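PDB 2RA6: trichosurin from Trichosurus vulpecula, which is a homodimeric lipocalin of possum milk whey that binds small molecules such as 4-ethylphenol and probably carries such ligands. Local coordinates for the interface of chains A and B. Sequence-based numbering; all coordinates share one arbitrary frame. Chains: chain A/B, Trichosurin.

Contact 1: the interface of chains A and B. Residues chain A 98, 100, 115, 117, 124; chain B 98, 100, 115, 117, 124.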
ATOM      1  N   ASP A  98       4.959   3.058   4.101  1.00 14.46           N
ATOM      2  CA  ASP A  98       3.989   2.253   4.822  1.00 15.42           C
ATOM      3  C   ASP A  98       4.501   0.848   4.511  1.00 15.25           C
ATOM      4  O   ASP A  98       4.578   0.451   3.349  1.00 16.71           O
ATOM      5  CB  ASP A  98       2.587   2.487   4.267  1.00 18.55           C
ATOM      6  CG  ASP A  98       1.935   3.725   4.866  1.00 22.61           C
ATOM      7  OD1 ASP A  98       1.132   4.385   4.181  1.00 27.01           O
ATOM      8  OD2 ASP A  98       2.220   4.034   6.046  1.00 26.17           O
ATOM      9  N   TYR A 100       4.311  -3.330   5.039  1.00 13.21           N
ATOM     10  CA  TYR A 100       3.438  -4.448   5.386  1.00 14.12           C
ATOM     11  C   TYR A 100       4.211  -5.763   5.368  1.00 15.53           C
ATOM     12  O   TYR A 100       4.919  -6.066   4.410  1.00 16.35           O
ATOM     13  CB  TYR A 100       2.270  -4.546   4.399  1.00 15.78           C
ATOM     14  CG  TYR A 100       1.303  -3.397   4.486  1.00 17.71           C
ATOM     15  CD1 TYR A 100       0.246  -3.420   5.396  1.00 19.67           C
ATOM     16  CD2 TYR A 100       1.448  -2.284   3.662  1.00 18.76           C
ATOM     17  CE1 TYR A 100      -0.648  -2.355   5.481  1.00 20.16           C
ATOM     18  CE2 TYR A 100       0.563  -1.211   3.735  1.00 20.05           C
ATOM     19  CZ  TYR A 100      -0.482  -1.258   4.646  1.00 20.18           C
ATOM     20  OH  TYR A 100      -1.366  -0.204   4.713  1.00 23.02           O
ATOM     21  N   TYR A 115       5.436   0.741   0.582  1.00 13.79           N
ATOM     22  CA  TYR A 115       4.736   1.708  -0.248  1.00 14.11           C
ATOM     23  C   TYR A 115       5.518   2.967   0.072  1.00 14.35           C
ATOM     24  O   TYR A 115       5.414   3.517   1.168  1.00 14.05           O
ATOM     25  CB  TYR A 115       3.267   1.830   0.151  1.00 17.68           C
ATOM     26  CG  TYR A 115       2.462   0.649  -0.337  1.00 16.39           C
ATOM     27  CD1 TYR A 115       1.982  -0.314   0.551  1.00 18.31           C
ATOM     28  CD2 TYR A 115       2.245   0.458  -1.703  1.00 19.52           C
ATOM     29  CE1 TYR A 115       1.307  -1.445   0.090  1.00 19.88           C
ATOM     30  CE2 TYR A 115       1.575  -0.666  -2.173  1.00 19.32           C
ATOM     31  CZ  TYR A 115       1.112  -1.610  -1.277  1.00 17.89           C
ATOM     32  OH  TYR A 115       0.467  -2.731  -1.748  1.00 23.00           O
ATOM     33  N   TYR A 117       6.672   6.899  -0.476  1.00 16.37           N
ATOM     34  CA  TYR A 117       6.174   8.197  -0.906  1.00 16.44           C
ATOM     35  C   TYR A 117       7.385   9.119  -0.936  1.00 16.78           C
ATOM     36  O   TYR A 117       7.959   9.444   0.105  1.00 17.43           O
ATOM     37  CB  TYR A 117       5.124   8.736   0.071  1.00 17.36           C
ATOM     38  CG  TYR A 117       4.080   7.725   0.476  1.00 18.21           C
ATOM     39  CD1 TYR A 117       4.223   6.987   1.648  1.00 20.57           C
ATOM     40  CD2 TYR A 117       2.958   7.490  -0.318  1.00 21.32           C
ATOM     41  CE1 TYR A 117       3.278   6.039   2.023  1.00 22.86           C
ATOM     42  CE2 TYR A 117       2.004   6.538   0.050  1.00 22.29           C
ATOM     43  CZ  TYR A 117       2.175   5.820   1.223  1.00 22.56           C
ATOM     44  OH  TYR A 117       1.246   4.879   1.610  1.00 26.42           O
ATOM     45  N   VAL A 124       5.947   1.031  -5.201  1.00 13.34           N
ATOM     46  CA  VAL A 124       5.869  -0.159  -4.371  1.00 13.81           C
ATOM     47  C   VAL A 124       7.183  -0.913  -4.524  1.00 13.94           C
ATOM     48  O   VAL A 124       7.707  -1.059  -5.630  1.00 14.07           O
ATOM     49  CB  VAL A 124       4.684  -1.078  -4.778  1.00 14.52           C
ATOM     50  CG1 VAL A 124       4.874  -1.611  -6.188  1.00 16.77           C
ATOM     51  CG2 VAL A 124       4.569  -2.237  -3.786  1.00 17.39           C
TER
ATOM     52  N   ASP B  98      -4.738  -2.898  -4.412  1.00 13.82           N
ATOM     53  CA  ASP B  98      -4.578  -3.596  -3.148  1.00 14.39           C
ATOM     54  C   ASP B  98      -5.330  -2.630  -2.244  1.00 14.40           C
ATOM     55  O   ASP B  98      -5.012  -1.441  -2.188  1.00 16.85           O
ATOM     56  CB  ASP B  98      -3.112  -3.709  -2.735  1.00 16.96           C
ATOM     57  CG  ASP B  98      -2.440  -4.916  -3.352  1.00 20.09           C
ATOM     58  OD1 ASP B  98      -3.009  -6.028  -3.256  1.00 24.14           O
ATOM     59  OD2 ASP B  98      -1.347  -4.766  -3.924  1.00 25.82           O
ATOM     60  N   TYR B 100      -6.798  -1.670   1.588  1.00 12.04           N
ATOM     61  CA  TYR B 100      -6.640  -1.912   3.018  1.00 13.67           C
ATOM     62  C   TYR B 100      -7.700  -1.162   3.814  1.00 14.33           C
ATOM     63  O   TYR B 100      -7.940   0.022   3.592  1.00 16.03           O
ATOM     64  CB  TYR B 100      -5.250  -1.485   3.505  1.00 14.36           C
ATOM     65  CG  TYR B 100      -4.110  -2.325   2.972  1.00 16.39           C
ATOM     66  CD1 TYR B 100      -3.544  -2.058   1.727  1.00 17.75           C
ATOM     67  CD2 TYR B 100      -3.603  -3.388   3.714  1.00 19.06           C
ATOM     68  CE1 TYR B 100      -2.494  -2.834   1.234  1.00 18.04           C
ATOM     69  CE2 TYR B 100      -2.559  -4.169   3.233  1.00 19.68           C
ATOM     70  CZ  TYR B 100      -2.009  -3.887   1.994  1.00 20.90           C
ATOM     71  OH  TYR B 100      -0.975  -4.660   1.516  1.00 22.43           O
ATOM     72  N   TYR B 115      -4.309   1.103  -3.176  1.00 14.12           N
ATOM     73  CA  TYR B 115      -3.017   1.213  -3.828  1.00 14.81           C
ATOM     74  C   TYR B 115      -3.371   0.744  -5.230  1.00 15.21           C
ATOM     75  O   TYR B 115      -3.556  -0.451  -5.476  1.00 15.06           O
ATOM     76  CB  TYR B 115      -1.987   0.300  -3.165  1.00 17.77           C
ATOM     77  CG  TYR B 115      -1.537   0.834  -1.823  1.00 17.72           C
ATOM     78  CD1 TYR B 115      -0.794   2.016  -1.743  1.00 21.05           C
ATOM     79  CD2 TYR B 115      -1.897   0.198  -0.638  1.00 18.45           C
ATOM     80  CE1 TYR B 115      -0.425   2.549  -0.513  1.00 19.92           C
ATOM     81  CE2 TYR B 115      -1.530   0.727   0.602  1.00 20.63           C
ATOM     82  CZ  TYR B 115      -0.796   1.903   0.649  1.00 19.40           C
ATOM     83  OH  TYR B 115      -0.433   2.441   1.864  1.00 22.65           O
ATOM     84  N   TYR B 117      -2.726   0.261  -9.260  1.00 13.83           N
ATOM     85  CA  TYR B 117      -1.671  -0.013 -10.228  1.00 14.78           C
ATOM     86  C   TYR B 117      -2.322   0.161 -11.593  1.00 15.56           C
ATOM     87  O   TYR B 117      -3.155  -0.652 -12.002  1.00 16.68           O
ATOM     88  CB  TYR B 117      -1.164  -1.445 -10.051  1.00 15.78           C
ATOM     89  CG  TYR B 117      -0.825  -1.779  -8.614  1.00 17.56           C
ATOM     90  CD1 TYR B 117       0.229  -1.142  -7.961  1.00 20.70           C
ATOM     91  CD2 TYR B 117      -1.573  -2.714  -7.900  1.00 17.65           C
ATOM     92  CE1 TYR B 117       0.528  -1.429  -6.633  1.00 21.33           C
ATOM     93  CE2 TYR B 117      -1.280  -3.008  -6.566  1.00 19.79           C
ATOM     94  CZ  TYR B 117      -0.227  -2.358  -5.945  1.00 20.81           C
ATOM     95  OH  TYR B 117       0.080  -2.636  -4.634  1.00 24.89           O
ATOM     96  N   VAL B 124      -2.038   6.294  -4.782  1.00 13.26           N
ATOM     97  CA  VAL B 124      -2.753   5.973  -3.570  1.00 12.24           C
ATOM     98  C   VAL B 124      -4.001   6.836  -3.524  1.00 14.46           C
ATOM     99  O   VAL B 124      -3.971   8.032  -3.820  1.00 13.86           O
ATOM    100  CB  VAL B 124      -1.886   6.220  -2.312  1.00 13.25           C
ATOM    101  CG1 VAL B 124      -1.532   7.693  -2.188  1.00 15.66           C
ATOM    102  CG2 VAL B 124      -2.633   5.744  -1.071  1.00 15.70           C
TER
HETATM  103  O   HOH W   1      -1.288   2.300   4.299  1.00 44.16           O

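Contact 2: the interface of chains A and B. Residues chain A 36, 115, 123-124, 150-152; chain B 96, 117, 120, 122.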
ATOM      1  N   SER A  36       7.925  -1.151  -8.699  1.00 14.07           N
ATOM      2  CA  SER A  36       7.172  -0.521  -9.766  1.00 13.83           C
ATOM      3  C   SER A  36       8.141   0.354 -10.559  1.00 16.80           C
ATOM      4  O   SER A  36       7.907   0.639 -11.731  1.00 18.57           O
ATOM      5  CB  SER A  36       6.042   0.316  -9.168  1.00 13.26           C
ATOM      6  OG  SER A  36       6.503   1.127  -8.103  1.00 13.21           O
ATOM      7  N   TYR A 115       5.436   0.741   0.582  1.00 13.79           N
ATOM      8  CA  TYR A 115       4.736   1.708  -0.248  1.00 14.11           C
ATOM      9  C   TYR A 115       5.518   2.967   0.072  1.00 14.35           C
ATOM     10  O   TYR A 115       5.414   3.517   1.168  1.00 14.05           O
ATOM     11  CB  TYR A 115       3.267   1.830   0.151  1.00 17.68           C
ATOM     12  CG  TYR A 115       2.462   0.649  -0.337  1.00 16.39           C
ATOM     13  CD1 TYR A 115       1.982  -0.314   0.551  1.00 18.31           C
ATOM     14  CD2 TYR A 115       2.245   0.458  -1.703  1.00 19.52           C
ATOM     15  CE1 TYR A 115       1.307  -1.445   0.090  1.00 19.88           C
ATOM     16  CE2 TYR A 115       1.575  -0.666  -2.173  1.00 19.32           C
ATOM     17  CZ  TYR A 115       1.112  -1.610  -1.277  1.00 17.89           C
ATOM     18  OH  TYR A 115       0.467  -2.731  -1.748  1.00 23.00           O
ATOM     19  N   ASN A 123       5.542   4.578  -4.994  1.00 13.69           N
ATOM     20  CA  ASN A 123       6.101   3.390  -5.615  1.00 14.29           C
ATOM     21  C   ASN A 123       5.975   2.237  -4.654  1.00 15.78           C
ATOM     22  O   ASN A 123       5.883   2.436  -3.443  1.00 16.08           O
ATOM     23  CB  ASN A 123       7.575   3.570  -5.978  1.00 16.97           C
ATOM     24  CG  ASN A 123       7.758   4.317  -7.277  1.00 17.75           C
ATOM     25  OD1 ASN A 123       8.217   5.460  -7.288  1.00 19.47           O
ATOM     26  ND2 ASN A 123       7.394   3.674  -8.386  1.00 15.79           N
ATOM     27  N   VAL A 124       5.947   1.031  -5.201  1.00 13.34           N
ATOM     28  CA  VAL A 124       5.869  -0.159  -4.371  1.00 13.81           C
ATOM     29  C   VAL A 124       7.183  -0.913  -4.524  1.00 13.94           C
ATOM     30  O   VAL A 124       7.707  -1.059  -5.630  1.00 14.07           O
ATOM     31  CB  VAL A 124       4.684  -1.078  -4.778  1.00 14.52           C
ATOM     32  CG1 VAL A 124       4.874  -1.611  -6.188  1.00 16.77           C
ATOM     33  CG2 VAL A 124       4.569  -2.237  -3.786  1.00 17.39           C
ATOM     34  N   ARG A 150      -0.164  -7.919 -10.545  1.00 20.05           N
ATOM     35  CA  ARG A 150      -0.657  -6.584 -10.239  1.00 20.17           C
ATOM     36  C   ARG A 150      -0.488  -5.635 -11.414  1.00 20.62           C
ATOM     37  O   ARG A 150      -0.947  -4.495 -11.370  1.00 21.32           O
ATOM     38  CB  ARG A 150       0.037  -6.047  -8.986  1.00 21.38           C
ATOM     39  CG  ARG A 150      -0.586  -6.614  -7.725  1.00 23.93           C
ATOM     40  CD  ARG A 150       0.261  -6.401  -6.492  1.00 26.80           C
ATOM     41  NE  ARG A 150      -0.426  -6.910  -5.303  1.00 28.74           N
ATOM     42  CZ  ARG A 150      -0.835  -8.166  -5.144  1.00 32.01           C
ATOM     43  NH1 ARG A 150      -0.629  -9.067  -6.096  1.00 32.63           N
ATOM     44  NH2 ARG A 150      -1.463  -8.526  -4.030  1.00 31.99           N
ATOM     45  N   GLY A 151       0.155  -6.123 -12.472  1.00 19.90           N
ATOM     46  CA  GLY A 151       0.349  -5.316 -13.662  1.00 20.84           C
ATOM     47  C   GLY A 151       1.760  -4.813 -13.874  1.00 20.82           C
ATOM     48  O   GLY A 151       1.953  -3.716 -14.394  1.00 23.05           O
ATOM     49  N   PHE A 152       2.747  -5.609 -13.473  1.00 19.18           N
ATOM     50  CA  PHE A 152       4.145  -5.230 -13.638  1.00 18.69           C
ATOM     51  C   PHE A 152       4.892  -6.247 -14.484  1.00 19.08           C
ATOM     52  O   PHE A 152       4.540  -7.426 -14.513  1.00 18.33           O
ATOM     53  CB  PHE A 152       4.820  -5.089 -12.273  1.00 18.23           C
ATOM     54  CG  PHE A 152       4.210  -4.025 -11.413  1.00 18.32           C
ATOM     55  CD1 PHE A 152       3.420  -4.361 -10.317  1.00 17.88           C
ATOM     56  CD2 PHE A 152       4.386  -2.680 -11.726  1.00 19.31           C
ATOM     57  CE1 PHE A 152       2.812  -3.373  -9.546  1.00 20.35           C
ATOM     58  CE2 PHE A 152       3.784  -1.686 -10.965  1.00 20.05           C
ATOM     59  CZ  PHE A 152       2.993  -2.033  -9.872  1.00 20.32           C
TER
ATOM     60  N   THR B  96      -5.448  -2.692 -11.307  1.00 15.46           N
ATOM     61  CA  THR B  96      -5.598  -3.560 -10.147  1.00 16.01           C
ATOM     62  C   THR B  96      -5.377  -2.729  -8.889  1.00 15.39           C
ATOM     63  O   THR B  96      -4.703  -1.700  -8.933  1.00 16.90           O
ATOM     64  CB  THR B  96      -4.592  -4.741 -10.171  1.00 18.53           C
ATOM     65  OG1 THR B  96      -3.252  -4.242 -10.109  1.00 25.06           O
ATOM     66  CG2 THR B  96      -4.765  -5.563 -11.443  1.00 19.50           C
ATOM     67  N   TYR B 117      -2.726   0.261  -9.260  1.00 13.83           N
ATOM     68  CA  TYR B 117      -1.671  -0.013 -10.228  1.00 14.78           C
ATOM     69  C   TYR B 117      -2.322   0.161 -11.593  1.00 15.56           C
ATOM     70  O   TYR B 117      -3.155  -0.652 -12.002  1.00 16.68           O
ATOM     71  CB  TYR B 117      -1.164  -1.445 -10.051  1.00 15.78           C
ATOM     72  CG  TYR B 117      -0.825  -1.779  -8.614  1.00 17.56           C
ATOM     73  CD1 TYR B 117       0.229  -1.142  -7.961  1.00 20.70           C
ATOM     74  CD2 TYR B 117      -1.573  -2.714  -7.900  1.00 17.65           C
ATOM     75  CE1 TYR B 117       0.528  -1.429  -6.633  1.00 21.33           C
ATOM     76  CE2 TYR B 117      -1.280  -3.008  -6.566  1.00 19.79           C
ATOM     77  CZ  TYR B 117      -0.227  -2.358  -5.945  1.00 20.81           C
ATOM     78  OH  TYR B 117       0.080  -2.636  -4.634  1.00 24.89           O
ATOM     79  N   GLY B 120       1.367   0.374 -15.060  1.00 18.86           N
ATOM     80  CA  GLY B 120       2.670   0.328 -14.414  1.00 18.51           C
ATOM     81  C   GLY B 120       2.964   1.430 -13.414  1.00 18.23           C
ATOM     82  O   GLY B 120       4.065   1.486 -12.857  1.00 19.12           O
ATOM     83  N   VAL B 122       1.921   3.532  -9.835  1.00 15.29           N
ATOM     84  CA  VAL B 122       1.233   3.350  -8.567  1.00 13.86           C
ATOM     85  C   VAL B 122       0.687   4.665  -8.038  1.00 13.45           C
ATOM     86  O   VAL B 122       1.357   5.704  -8.085  1.00 14.34           O
ATOM     87  CB  VAL B 122       2.175   2.782  -7.483  1.00 12.63           C
ATOM     88  CG1 VAL B 122       1.383   2.475  -6.224  1.00 15.06           C
ATOM     89  CG2 VAL B 122       2.887   1.546  -7.993  1.00 16.15           C
TER
HETATM   90  O   HOH W   2       6.285  -0.123 -13.658  1.00 25.15           O
HETATM   91  O   HOH W   3      -0.161  -1.884 -14.484  1.00 26.93           O
HETATM   92  O   HOH W   4      -2.434  -2.862 -13.455  1.00 27.47           O

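Contact 1: the interface of chains A and B
A:Tyr115 and B:Tyr115 lie face against face at the heart of this lipocalin homodimer, where strands 96-102 and 109-118 on the outside of each beta-barrel turn their tyrosines toward the partner. The two rings are almost parallel, 3° apart, with centroids separated by 3.5 Å. Their long axes cross obliquely, yet the rings overlap almost completely, one centre over the other; the closest carbons are A:Tyr115 CD2 and B:Tyr115 CD1, 3.4 Å apart. In both residues CG stands anti to the carbonyl carbon (chi1 -76° in A:Tyr115), which sends each ring off its strand and over the opposite one.

Tyrosine suits this place because its flat ring stacks while its hydroxyl reaches beyond the stack. A:Tyr115 OH donates to B:Tyr117 OH at 2.9 Å, the side chains crossing at about a right angle, with the acceptor oxygen in the plane of the A:Tyr115 ring at its edge. B:Tyr117 OH in turn donates to B:Asp98 OD2 at 2.7 Å, on the anti lone pair of the carboxylate. The twin relay runs from B:Tyr115 through A:Tyr117 to A:Asp98 OD1, which is met on its anti side but 28° out of plane. By accepting the hydroxyl's hydrogen, each aspartate probably leaves the tyrosine oxygen to accept from the partner's tyrosine, and its charge would probably strengthen the relay.

A second stack, of A:Tyr100 on B:Tyr100, flanks the first, with A:Tyr100 CD2 meeting the edge of the A:Tyr115 ring in its plane. The two Tyr100 side chains slide past each other in opposite directions, their planes slightly inclined and their centroids 4.1 Å apart. A:Tyr100 and B:Tyr115 point tip to tip, their hydroxyls bridged by water 1, which lies 2.6 Å from B:Tyr115 OH. An alanine in place of A:Tyr115 would probably leave one face of B:Tyr115 without its stacking partner and B:Tyr117 OH without its donor across the interface.

Contact 2: the interface of chains A and B
The loop of chain A at residues 150-152, together with A:Ser36 in another loop and strands 109-118 and 121-130, meets strands 96-102, 109-118 and 121-130 of chain B and the turn at B:Gly120. Beyond the hydroxyl bond of B:Tyr117 to A:Tyr115, two side chains of the 150-152 loop share one face of the B:Tyr117 ring. A:Phe152 crosses it at about a right angle in an edge-to-face contact, ring planes 72° apart, bringing CZ over B:Tyr117 CD1 at 3.5 Å. A:Arg150 lies alongside the tyrosine and points the same way, extended from CG to NE; its methylenes do the packing, with CD 3.7 Å from B:Tyr117 CE2. The long aliphatic stem thus serves the aromatic ring, while the guanidinium continues past the ring's edge.

B:Thr96 adds a polar grip. Its OG1, set between the backbone N and the carbonyl carbon (chi1 63°), donates to A:Arg150 O at 2.6 Å, approaching 32° out of the carbonyl plane. Water 4 joins the same carbonyl to B:Tyr117 O and is linked to water 3, which bridges A:Gly151 O and B:Gly120 N; water 2 joins B:Gly120 O to A:Ser36 O. Glycine suits this turn, where phi is positive, and its bare backbone meets the edge of A:Phe152.

Farther along, B:Val122 directs CG2 to A:Ser36 CB at 3.6 Å. The serine's OG is gripped within its own chain by A:Val124 N and by A:Asn123 ND2, the latter bond being nearly straight at 2.7 Å and in the amide plane. These bonds probably hold the serine in place, with CB and OG both against the CG2 methyl. The patch joins the 150-152 loop to the partner barrel and so helps fix how the two lipocalin subunits sit in the homodimer.

Contact 1 and contact 2 are neighbouring patches of one dimer interface, their C-alpha centres about 8 Å apart. They share A:Tyr115, A:Val124 and B:Tyr117, and both draw on strands 96-102, 109-118 and 121-130. B:Tyr117 joins them physically: its hydroxyl belongs to the polar relay of contact 1, while its ring is packed by loop residues in contact 2. Because the interface is two-fold symmetric, contact 2 recurs with the chains exchanged, whereas contact 1 already holds both halves of its symmetric pairs. The central aromatic stacks are therefore flanked by two equivalent loop patches, which together would resist rocking of one barrel against the other.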